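Local atomic coordinates of AAEL008620-PA odorant-binding protein (Aedes aegypti, PDB entry 5V13), a protein that binds juvenile hormone in the mosquito hemolymph and belongs to the helical odorant-binding protein family. Residues R35-S40 against E276-A281; P99-A104 against A134-T139; F200-E205 against D252-V257. One frame throughout, in Å; residues are numbered along the deposited sequence.

Helix 26-38, near the N terminus, supplies the first half of contact 1, which closes only when the chain returns at 276-281, next to the bound hormone. Contacts 2 and 3 both nest within that long loop. Contact 2 closes a short loop of about thirty residues, bringing the start of helix 99-113 against the break between helices 122-135 and 137-143. The chain then passes to the other side of its centre, where contact 3 sets the loop after helix 190-199 on helix 251-264. Contacts 2 and 3 follow in series without crossing, their centres about 39 Å apart. Contact 1 ties the C-terminal helix 278-286 back onto the hormone-binding lobe.

Contact 1: R35-S40 against E276-A281; sequences RCLNDS and EPWKSA. With JH3 (methyl (2E,6E)-9-[(2R)-3,3-dimethyloxiran-2-yl]-3,7-dimethylnona-2,6-dienoate), chain E.
At the ester end of the juvenile hormone pocket, Leu-37 of helix 26-38 meets Trp-278, the first residue of helix 278-286. The leucine and the indole lie alongside each other, running opposite ways, and Leu-37 CD1 comes 3.9 Å from Trp-278 CZ3, meeting the indole obliquely. The same methyl lies 3.5 Å from the ester oxygen O1 of JH3, so one branch of the leucine touches both the tryptophan and the hormone. The ester methyl CM of JH3 sits at the edge of the indole, near its plane, 3.9 Å from Trp-278 CZ3. One turn further along, Ala-281 CB is 3.9 Å from the carbonyl oxygen O2 of the ligand. Asn-38 approaches the indole edge from outside the pocket: its OD1 lies near the ring plane, 3.7 Å from Trp-278 CZ2, with the amide turned 82° from the ring.

The indole CG is anti to the carbonyl carbon (chi1 -42°), which swings the six-membered ring toward helix 26-38. Pro-277 CD lies over one face, 4.0 Å above the plane, and Phe-269 also meets the ring. At the start of helix 278-286, Pro-277 follows a cis peptide bond, and the backbone N of Ser-280 donates to Glu-276 OE2 at 3.0 Å. Trp-50 of helix 44-51 touches Leu-37; Tyr-129 OH is hydrogen-bonded to the hormone.

No hydrogen bond joins the two segments. The join is mainly apolar, suited to a lipid-like hormone, and the one polar approach, the amide oxygen OD1 of Asn-38 at the C-H edge of Trp-278, probably adds a weak electrostatic attraction on the outer side.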
loop_
_atom_site.group_PDB
_atom_site.type_symbol
_atom_site.label_atom_id
_atom_site.label_comp_id
_atom_site.label_asym_id
_atom_site.label_seq_id
_atom_site.Cartn_x
_atom_site.Cartn_y
_atom_site.Cartn_z
ATOM N N ARG B 35 19.293 -9.309 -9.345
ATOM C CA ARG B 35 19.751 -10.577 -9.916
ATOM C C ARG B 35 21.005 -10.388 -10.759
ATOM O O ARG B 35 21.916 -11.227 -10.717
ATOM C CB ARG B 35 18.652 -11.237 -10.746
ATOM C CG ARG B 35 17.515 -11.818 -9.900
ATOM C CD ARG B 35 17.986 -12.988 -9.012
ATOM N NE ARG B 35 18.464 -14.113 -9.816
ATOM C CZ ARG B 35 17.701 -15.129 -10.216
ATOM N NH1 ARG B 35 16.418 -15.169 -9.884
ATOM N NH2 ARG B 35 18.218 -16.103 -10.949
ATOM N N CYS B 36 21.079 -9.298 -11.530
ATOM C CA CYS B 36 22.303 -9.032 -12.283
ATOM C C CYS B 36 23.481 -8.692 -11.366
ATOM O O CYS B 36 24.635 -8.992 -11.709
ATOM C CB CYS B 36 22.061 -7.911 -13.297
ATOM S SG CYS B 36 20.937 -8.441 -14.646
ATOM N N LEU B 37 23.225 -8.072 -10.209
ATOM C CA LEU B 37 24.313 -7.818 -9.258
ATOM C C LEU B 37 24.871 -9.121 -8.695
ATOM O O LEU B 37 26.095 -9.318 -8.640
ATOM C CB LEU B 37 23.827 -6.920 -8.116
ATOM C CG LEU B 37 23.895 -5.406 -8.333
ATOM C CD1 LEU B 37 23.163 -4.664 -7.213
ATOM C CD2 LEU B 37 25.357 -4.962 -8.390
ATOM N N ASN B 38 23.990 -10.026 -8.272
ATOM C CA ASN B 38 24.448 -11.259 -7.633
ATOM C C ASN B 38 25.020 -12.247 -8.640
ATOM O O ASN B 38 25.833 -13.100 -8.266
ATOM C CB ASN B 38 23.309 -11.911 -6.843
ATOM C CG ASN B 38 22.895 -11.091 -5.626
ATOM O OD1 ASN B 38 23.637 -10.227 -5.165
ATOM N ND2 ASN B 38 21.702 -11.360 -5.107
ATOM N N ASP B 39 24.617 -12.160 -9.914
ATOM C CA ASP B 39 25.263 -12.980 -10.935
ATOM C C ASP B 39 26.652 -12.480 -11.292
ATOM O O ASP B 39 27.382 -13.188 -11.990
ATOM C CB ASP B 39 24.412 -13.051 -12.207
ATOM C CG ASP B 39 23.134 -13.871 -12.018
ATOM O OD1 ASP B 39 23.058 -14.639 -11.033
ATOM O OD2 ASP B 39 22.208 -13.749 -12.852
ATOM N N SER B 40 27.046 -11.299 -10.831
ATOM C CA SER B 40 28.345 -10.728 -11.164
ATOM C C SER B 40 29.379 -11.040 -10.083
ATOM O O SER B 40 29.089 -10.970 -8.884
ATOM C CB SER B 40 28.225 -9.215 -11.347
ATOM O OG SER B 40 29.483 -8.647 -11.656
ATOM N N GLU B 276 27.567 -3.608 1.922
ATOM C CA GLU B 276 27.608 -3.091 0.566
ATOM C C GLU B 276 27.343 -4.212 -0.430
ATOM O O GLU B 276 27.604 -5.386 -0.140
ATOM C CB GLU B 276 28.965 -2.444 0.298
ATOM C CG GLU B 276 29.241 -1.191 1.139
ATOM C CD GLU B 276 28.353 -0.010 0.756
ATOM O OE1 GLU B 276 28.522 1.076 1.336
ATOM O OE2 GLU B 276 27.482 -0.157 -0.129
ATOM N N PRO B 277 26.826 -3.896 -1.634
ATOM C CA PRO B 277 26.501 -2.560 -2.152
ATOM C C PRO B 277 25.140 -2.037 -1.695
ATOM O O PRO B 277 24.750 -0.949 -2.111
ATOM C CB PRO B 277 26.507 -2.770 -3.667
ATOM C CG PRO B 277 26.019 -4.181 -3.835
ATOM C CD PRO B 277 26.609 -4.941 -2.652
ATOM N N TRP B 278 24.451 -2.795 -0.841
ATOM C CA TRP B 278 23.063 -2.466 -0.503
ATOM C C TRP B 278 22.959 -1.135 0.235
ATOM O O TRP B 278 22.054 -0.337 -0.042
ATOM C CB TRP B 278 22.444 -3.603 0.317
ATOM C CG TRP B 278 22.829 -4.947 -0.229
ATOM C CD1 TRP B 278 23.577 -5.899 0.397
ATOM C CD2 TRP B 278 22.540 -5.461 -1.539
ATOM N NE1 TRP B 278 23.749 -6.983 -0.427
ATOM C CE2 TRP B 278 23.127 -6.738 -1.622
ATOM C CE3 TRP B 278 21.822 -4.974 -2.640
ATOM C CZ2 TRP B 278 23.030 -7.531 -2.762
ATOM C CZ3 TRP B 278 21.738 -5.762 -3.781
ATOM C CH2 TRP B 278 22.330 -7.029 -3.827
ATOM N N LYS B 279 23.874 -0.871 1.169
ATOM C CA LYS B 279 23.810 0.380 1.922
ATOM C C LYS B 279 24.002 1.574 1.004
ATOM O O LYS B 279 23.246 2.554 1.069
ATOM C CB LYS B 279 24.859 0.391 3.043
ATOM C CG LYS B 279 24.856 1.694 3.833
ATOM C CD LYS B 279 26.223 2.031 4.394
ATOM C CE LYS B 279 26.611 1.054 5.482
ATOM N NZ LYS B 279 28.080 1.000 5.706
ATOM N N SER B 280 25.010 1.513 0.130
ATOM C CA SER B 280 25.232 2.616 -0.796
ATOM C C SER B 280 24.052 2.800 -1.732
ATOM O O SER B 280 23.744 3.931 -2.125
ATOM C CB SER B 280 26.505 2.390 -1.603
ATOM O OG SER B 280 27.632 2.671 -0.796
ATOM N N ALA B 281 23.401 1.705 -2.116
ATOM C CA ALA B 281 22.280 1.798 -3.044
ATOM C C ALA B 281 21.136 2.589 -2.429
ATOM O O ALA B 281 20.534 3.453 -3.085
ATOM C CB ALA B 281 21.798 0.400 -3.433
HETATM C C1 JH3 E . 20.374 -1.350 -7.270
HETATM O O2 JH3 E . 19.811 -0.434 -6.699
HETATM O O1 JH3 E . 20.453 -2.620 -6.594
HETATM C CM JH3 E . 19.798 -2.766 -5.332
HETATM C C2 JH3 E . 20.964 -1.257 -8.618
HETATM C C3 JH3 E . 21.022 -0.180 -9.405
HETATM C "C3'" JH3 E . 20.480 1.171 -9.026
HETATM C C4 JH3 E . 21.664 -0.370 -10.759
HETATM C C5 JH3 E . 20.829 0.350 -11.813
HETATM C C6 JH3 E . 21.175 -0.193 -13.182
HETATM C C7 JH3 E . 22.061 0.396 -13.998
HETATM C "C7'" JH3 E . 22.805 1.633 -13.570
HETATM C C8 JH3 E . 22.320 -0.237 -15.357
HETATM C C9 JH3 E . 21.910 0.685 -16.517
HETATM C CA JH3 E . 20.492 1.230 -16.362
HETATM O O3 JH3 E . 20.030 1.958 -17.522
HETATM C CB JH3 E . 19.462 0.660 -17.335
HETATM C "CB'" JH3 E . 18.055 0.588 -16.733
HETATM C CC JH3 E . 19.888 -0.339 -18.401
#

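Contact 2: P99-A104 against A134-T139; sequences PEQLQA and ATHHST
In the mainly helical PBP/GOBP fold, the first turns of helix 99-113 pack against the break between helices 122-135 and 137-143, with Ala-104 meeting His-136 and Gln-101 meeting Thr-139. His-136 leaves helical geometry after the first of those helices and occupies the N-cap position of the next, so its ring projects from the bend itself. His-136 CE1 lies 3.5 Å from the carbonyl carbon, Ala-104 C, and 3.8 Å from Ala-104 CB, which sits at the ring edge, in plane. One face is covered from its own segment by Thr-135 CG2, 3.7 Å above the plane and offset toward the rim.

The second point of touch is looser: Thr-139 OG1 approaches Gln-101 CB at 3.9 Å, a van der Waals contact made where the two backbones come nearest. Phe-95 touches both residues, and Leu-105 of helix 99-113 packs on both His-136 and Thr-139.

No hydrogen bond crosses between the segments. His-136 NE2 finds its partner further along helix 99-113, in Asn-108 ND2, which should limit rotation of the ring and, if the amide is placed correctly, would put a neutral histidine's proton on ND1. That ND1 is buried without a partner in the model; Gln-101 OE1 stays 4.5 Å from His-136 ND1.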
loop_
_atom_site.group_PDB
_atom_site.type_symbol
_atom_site.label_atom_id
_atom_site.label_comp_id
_atom_site.label_asym_id
_atom_site.label_seq_id
_atom_site.Cartn_x
_atom_site.Cartn_y
_atom_site.Cartn_z
ATOM N N PRO B 99 8.915 18.529 -18.385
ATOM C CA PRO B 99 8.392 18.326 -19.750
ATOM C C PRO B 99 9.446 18.484 -20.835
ATOM O O PRO B 99 9.457 17.716 -21.806
ATOM C CB PRO B 99 7.296 19.397 -19.864
ATOM C CG PRO B 99 6.878 19.660 -18.460
ATOM C CD PRO B 99 8.120 19.510 -17.624
ATOM N N GLU B 100 10.344 19.454 -20.696
ATOM C CA GLU B 100 11.346 19.660 -21.736
ATOM C C GLU B 100 12.297 18.469 -21.837
ATOM O O GLU B 100 12.667 18.056 -22.947
ATOM C CB GLU B 100 12.104 20.958 -21.468
ATOM C CG GLU B 100 13.111 21.319 -22.538
ATOM C CD GLU B 100 13.543 22.764 -22.445
ATOM O OE1 GLU B 100 13.734 23.397 -23.505
ATOM O OE2 GLU B 100 13.676 23.271 -21.310
ATOM N N GLN B 101 12.691 17.891 -20.697
ATOM C CA GLN B 101 13.556 16.709 -20.724
ATOM C C GLN B 101 12.814 15.475 -21.221
ATOM O O GLN B 101 13.419 14.597 -21.852
ATOM C CB GLN B 101 14.149 16.444 -19.338
ATOM C CG GLN B 101 15.287 17.387 -18.977
ATOM C CD GLN B 101 16.277 17.561 -20.122
ATOM O OE1 GLN B 101 16.977 16.618 -20.505
ATOM N NE2 GLN B 101 16.331 18.768 -20.682
ATOM N N LEU B 102 11.510 15.383 -20.950
ATOM C CA LEU B 102 10.728 14.285 -21.506
ATOM C C LEU B 102 10.715 14.351 -23.030
ATOM O O LEU B 102 10.929 13.340 -23.711
ATOM C CB LEU B 102 9.307 14.325 -20.949
ATOM C CG LEU B 102 8.323 13.286 -21.495
ATOM C CD1 LEU B 102 8.855 11.872 -21.260
ATOM C CD2 LEU B 102 6.955 13.483 -20.838
ATOM N N GLN B 103 10.473 15.542 -23.585
ATOM C CA GLN B 103 10.436 15.684 -25.037
ATOM C C GLN B 103 11.811 15.440 -25.651
ATOM O O GLN B 103 11.917 14.886 -26.754
ATOM C CB GLN B 103 9.918 17.069 -25.422
ATOM C CG GLN B 103 9.696 17.251 -26.920
ATOM C CD GLN B 103 8.704 16.251 -27.487
ATOM O OE1 GLN B 103 7.698 15.923 -26.853
ATOM N NE2 GLN B 103 8.985 15.759 -28.684
ATOM N N ALA B 104 12.877 15.850 -24.956
ATOM C CA ALA B 104 14.222 15.585 -25.467
ATOM C C ALA B 104 14.483 14.087 -25.575
ATOM O O ALA B 104 15.017 13.612 -26.586
ATOM C CB ALA B 104 15.271 16.249 -24.572
ATOM N N ALA B 134 24.389 8.908 -21.443
ATOM C CA ALA B 134 25.048 10.110 -20.935
ATOM C C ALA B 134 24.149 11.325 -21.086
ATOM O O ALA B 134 24.098 12.183 -20.196
ATOM C CB ALA B 134 26.385 10.336 -21.653
ATOM N N THR B 135 23.406 11.389 -22.189
ATOM C CA THR B 135 22.595 12.555 -22.503
ATOM C C THR B 135 21.325 12.621 -21.666
ATOM O O THR B 135 20.833 13.725 -21.398
ATOM C CB THR B 135 22.259 12.549 -24.002
ATOM O OG1 THR B 135 23.471 12.446 -24.763
ATOM C CG2 THR B 135 21.519 13.824 -24.418
ATOM N N HIS B 136 20.789 11.467 -21.232
ATOM C CA HIS B 136 19.523 11.418 -20.505
ATOM C C HIS B 136 19.657 10.697 -19.170
ATOM O O HIS B 136 18.694 10.111 -18.677
ATOM C CB HIS B 136 18.439 10.773 -21.369
ATOM C CG HIS B 136 18.175 11.538 -22.623
ATOM N ND1 HIS B 136 17.498 12.739 -22.629
ATOM C CD2 HIS B 136 18.558 11.315 -23.903
ATOM C CE1 HIS B 136 17.445 13.206 -23.864
ATOM N NE2 HIS B 136 18.076 12.359 -24.657
ATOM N N HIS B 137 20.849 10.762 -18.574
ATOM C CA HIS B 137 21.179 10.011 -17.365
ATOM C C HIS B 137 20.120 10.172 -16.272
ATOM O O HIS B 137 19.546 9.189 -15.790
ATOM C CB HIS B 137 22.555 10.477 -16.868
ATOM C CG HIS B 137 23.050 9.741 -15.666
ATOM N ND1 HIS B 137 22.802 10.168 -14.379
ATOM C CD2 HIS B 137 23.789 8.612 -15.553
ATOM C CE1 HIS B 137 23.360 9.328 -13.524
ATOM N NE2 HIS B 137 23.965 8.376 -14.211
ATOM N N SER B 138 19.862 11.412 -15.854
ATOM C CA SER B 138 18.978 11.617 -14.706
ATOM C C SER B 138 17.528 11.285 -15.035
ATOM O O SER B 138 16.765 10.895 -14.139
ATOM C CB SER B 138 19.095 13.058 -14.204
ATOM O OG SER B 138 18.617 13.968 -15.177
ATOM N N THR B 139 17.132 11.423 -16.308
ATOM C CA THR B 139 15.782 11.029 -16.714
ATOM C C THR B 139 15.621 9.510 -16.679
ATOM O O THR B 139 14.622 9.003 -16.170
ATOM C CB THR B 139 15.475 11.577 -18.113
ATOM O OG1 THR B 139 15.493 13.011 -18.090
ATOM C CG2 THR B 139 14.117 11.100 -18.617
#

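Contact 3: F200-E205 against D252-V257; sequences FRWITE and DSLVAV
An irregular loop, 200-205, faces a regular helical turn, 252-257, and the backbones stay well apart: Trp-202 CA is 11.9 Å from Val-257 CA. Helix 190-199 lies just behind when Arg-201 takes a positive phi (59°) just before Trp-202, whose CB points toward helix 251-264. On the other side the helix is continuous, with Val-257 N bonded to Ser-253 O at 2.9 Å.

The gap is bridged by one large side chain. Trp-202 presents the edge of its six-membered ring to two residues three apart on the helix. Val-257 CG1 lies near the ring plane, 3.8 Å from Trp-202 CZ2 and 3.9 Å from Trp-202 CH2. Further round the same edge, Leu-254 CD1 also lies near the plane, 4.1 Å from Trp-202 CZ3. CG1 of Val-257 reaches the indole because it stands anti to its own backbone N (chi1 173°), next to the carbonyl carbon.

This is a buried contact inside the C-terminal helical lobe, remote from contact 2, in a chain whose two-lobed build resembles that of long D7 proteins. It sets the loop between helices 190-199 and 211-220 against helix 251-264. Helix 211-220 contributes Tyr-218, which touches both Leu-254 and Val-257, and helix 239-247 contributes Leu-246, which packs on Trp-202.

The indole faces inward without losing its one polar group: NE1 of Trp-202 is hydrogen-bonded to Asp-217 OD2, which should limit rotation of the ring. Phe-200 CD2 covers one face, 3.9 Å above the plane and offset toward the rim. The loop backbone is held as well, Phe-200 O accepting a hydrogen bond from Arg-261 NH1, further along the helix that carries Leu-254 and Val-257.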
loop_
_atom_site.group_PDB
_atom_site.type_symbol
_atom_site.label_atom_id
_atom_site.label_comp_id
_atom_site.label_asym_id
_atom_site.label_seq_id
_atom_site.Cartn_x
_atom_site.Cartn_y
_atom_site.Cartn_z
ATOM N N PHE B 200 8.021 -16.175 -10.428
ATOM C CA PHE B 200 9.226 -16.948 -10.143
ATOM C C PHE B 200 10.218 -16.934 -11.307
ATOM O O PHE B 200 11.349 -17.413 -11.142
ATOM C CB PHE B 200 8.862 -18.416 -9.824
ATOM C CG PHE B 200 8.171 -18.629 -8.476
ATOM C CD1 PHE B 200 7.855 -17.559 -7.648
ATOM C CD2 PHE B 200 7.854 -19.925 -8.045
ATOM C CE1 PHE B 200 7.222 -17.762 -6.406
ATOM C CE2 PHE B 200 7.218 -20.147 -6.808
ATOM C CZ PHE B 200 6.902 -19.064 -5.987
ATOM N N ARG B 201 9.810 -16.429 -12.476
ATOM C CA ARG B 201 10.568 -16.556 -13.730
ATOM C C ARG B 201 10.808 -18.015 -14.121
ATOM O O ARG B 201 11.770 -18.328 -14.838
ATOM C CB ARG B 201 11.894 -15.783 -13.676
ATOM C CG ARG B 201 11.768 -14.269 -13.964
ATOM C CD ARG B 201 11.004 -13.512 -12.848
ATOM N NE ARG B 201 11.034 -12.050 -13.025
ATOM C CZ ARG B 201 10.435 -11.175 -12.213
ATOM N NH1 ARG B 201 9.748 -11.595 -11.143
ATOM N NH2 ARG B 201 10.529 -9.870 -12.463
ATOM N N TRP B 202 9.928 -18.922 -13.673
ATOM C CA TRP B 202 9.897 -20.271 -14.241
ATOM C C TRP B 202 9.335 -20.253 -15.659
ATOM O O TRP B 202 9.712 -21.086 -16.492
ATOM C CB TRP B 202 9.058 -21.215 -13.375
ATOM C CG TRP B 202 9.640 -21.563 -12.051
ATOM C CD1 TRP B 202 10.748 -21.027 -11.475
ATOM C CD2 TRP B 202 9.153 -22.557 -11.137
ATOM N NE1 TRP B 202 10.971 -21.603 -10.252
ATOM C CE2 TRP B 202 10.013 -22.555 -10.023
ATOM C CE3 TRP B 202 8.068 -23.442 -11.153
ATOM C CZ2 TRP B 202 9.829 -23.401 -8.933
ATOM C CZ3 TRP B 202 7.884 -24.291 -10.059
ATOM C CH2 TRP B 202 8.764 -24.268 -8.972
ATOM N N ILE B 203 8.425 -19.327 -15.939
ATOM C CA ILE B 203 7.956 -19.029 -17.289
ATOM C C ILE B 203 8.404 -17.613 -17.616
ATOM O O ILE B 203 8.161 -16.688 -16.832
ATOM C CB ILE B 203 6.430 -19.170 -17.410
ATOM C CG1 ILE B 203 6.033 -20.643 -17.284
ATOM C CG2 ILE B 203 5.931 -18.576 -18.749
ATOM C CD1 ILE B 203 4.531 -20.889 -17.356
ATOM N N THR B 204 9.079 -17.450 -18.754
ATOM C CA THR B 204 9.669 -16.164 -19.075
ATOM C C THR B 204 8.601 -15.208 -19.577
ATOM O O THR B 204 7.456 -15.590 -19.852
ATOM C CB THR B 204 10.761 -16.316 -20.133
ATOM O OG1 THR B 204 10.150 -16.614 -21.392
ATOM C CG2 THR B 204 11.713 -17.449 -19.764
ATOM N N GLU B 205 8.989 -13.938 -19.703
ATOM C CA GLU B 205 8.047 -12.952 -20.207
ATOM C C GLU B 205 7.536 -13.331 -21.592
ATOM O O GLU B 205 6.387 -13.022 -21.931
ATOM C CB GLU B 205 8.698 -11.571 -20.229
ATOM C CG GLU B 205 7.761 -10.456 -20.685
ATOM C CD GLU B 205 8.293 -9.072 -20.341
ATOM O OE1 GLU B 205 9.170 -8.992 -19.447
ATOM O OE2 GLU B 205 7.835 -8.079 -20.967
ATOM N N ASP B 252 4.375 -33.594 -3.480
ATOM C CA ASP B 252 4.867 -33.002 -2.237
ATOM C C ASP B 252 6.139 -32.187 -2.471
ATOM O O ASP B 252 6.300 -31.101 -1.897
ATOM C CB ASP B 252 5.109 -34.090 -1.191
ATOM C CG ASP B 252 3.814 -34.710 -0.673
ATOM O OD1 ASP B 252 2.719 -34.190 -0.990
ATOM O OD2 ASP B 252 3.896 -35.719 0.058
ATOM N N SER B 253 7.052 -32.691 -3.312
ATOM C CA SER B 253 8.251 -31.920 -3.634
ATOM C C SER B 253 7.901 -30.599 -4.306
ATOM O O SER B 253 8.488 -29.556 -3.983
ATOM C CB SER B 253 9.193 -32.728 -4.527
ATOM O OG SER B 253 9.764 -33.806 -3.811
ATOM N N LEU B 254 6.952 -30.618 -5.248
ATOM C CA LEU B 254 6.584 -29.377 -5.926
ATOM C C LEU B 254 6.019 -28.353 -4.945
ATOM O O LEU B 254 6.356 -27.167 -5.019
ATOM C CB LEU B 254 5.584 -29.651 -7.049
ATOM C CG LEU B 254 5.027 -28.414 -7.758
ATOM C CD1 LEU B 254 6.164 -27.557 -8.340
ATOM C CD2 LEU B 254 4.034 -28.837 -8.851
ATOM N N VAL B 255 5.163 -28.786 -4.013
ATOM C CA VAL B 255 4.652 -27.842 -3.021
ATOM C C VAL B 255 5.797 -27.279 -2.192
ATOM O O VAL B 255 5.867 -26.068 -1.937
ATOM C CB VAL B 255 3.581 -28.505 -2.135
ATOM C CG1 VAL B 255 3.248 -27.611 -0.950
ATOM C CG2 VAL B 255 2.310 -28.763 -2.933
ATOM N N ALA B 256 6.733 -28.142 -1.789
ATOM C CA ALA B 256 7.861 -27.697 -0.977
ATOM C C ALA B 256 8.696 -26.653 -1.706
ATOM O O ALA B 256 9.082 -25.636 -1.115
ATOM C CB ALA B 256 8.725 -28.895 -0.582
ATOM N N VAL B 257 8.981 -26.881 -2.994
ATOM C CA VAL B 257 9.807 -25.943 -3.746
ATOM C C VAL B 257 9.102 -24.600 -3.887
ATOM O O VAL B 257 9.715 -23.545 -3.686
ATOM C CB VAL B 257 10.183 -26.521 -5.125
ATOM C CG1 VAL B 257 10.891 -25.455 -5.961
ATOM C CG2 VAL B 257 11.059 -27.768 -4.985
#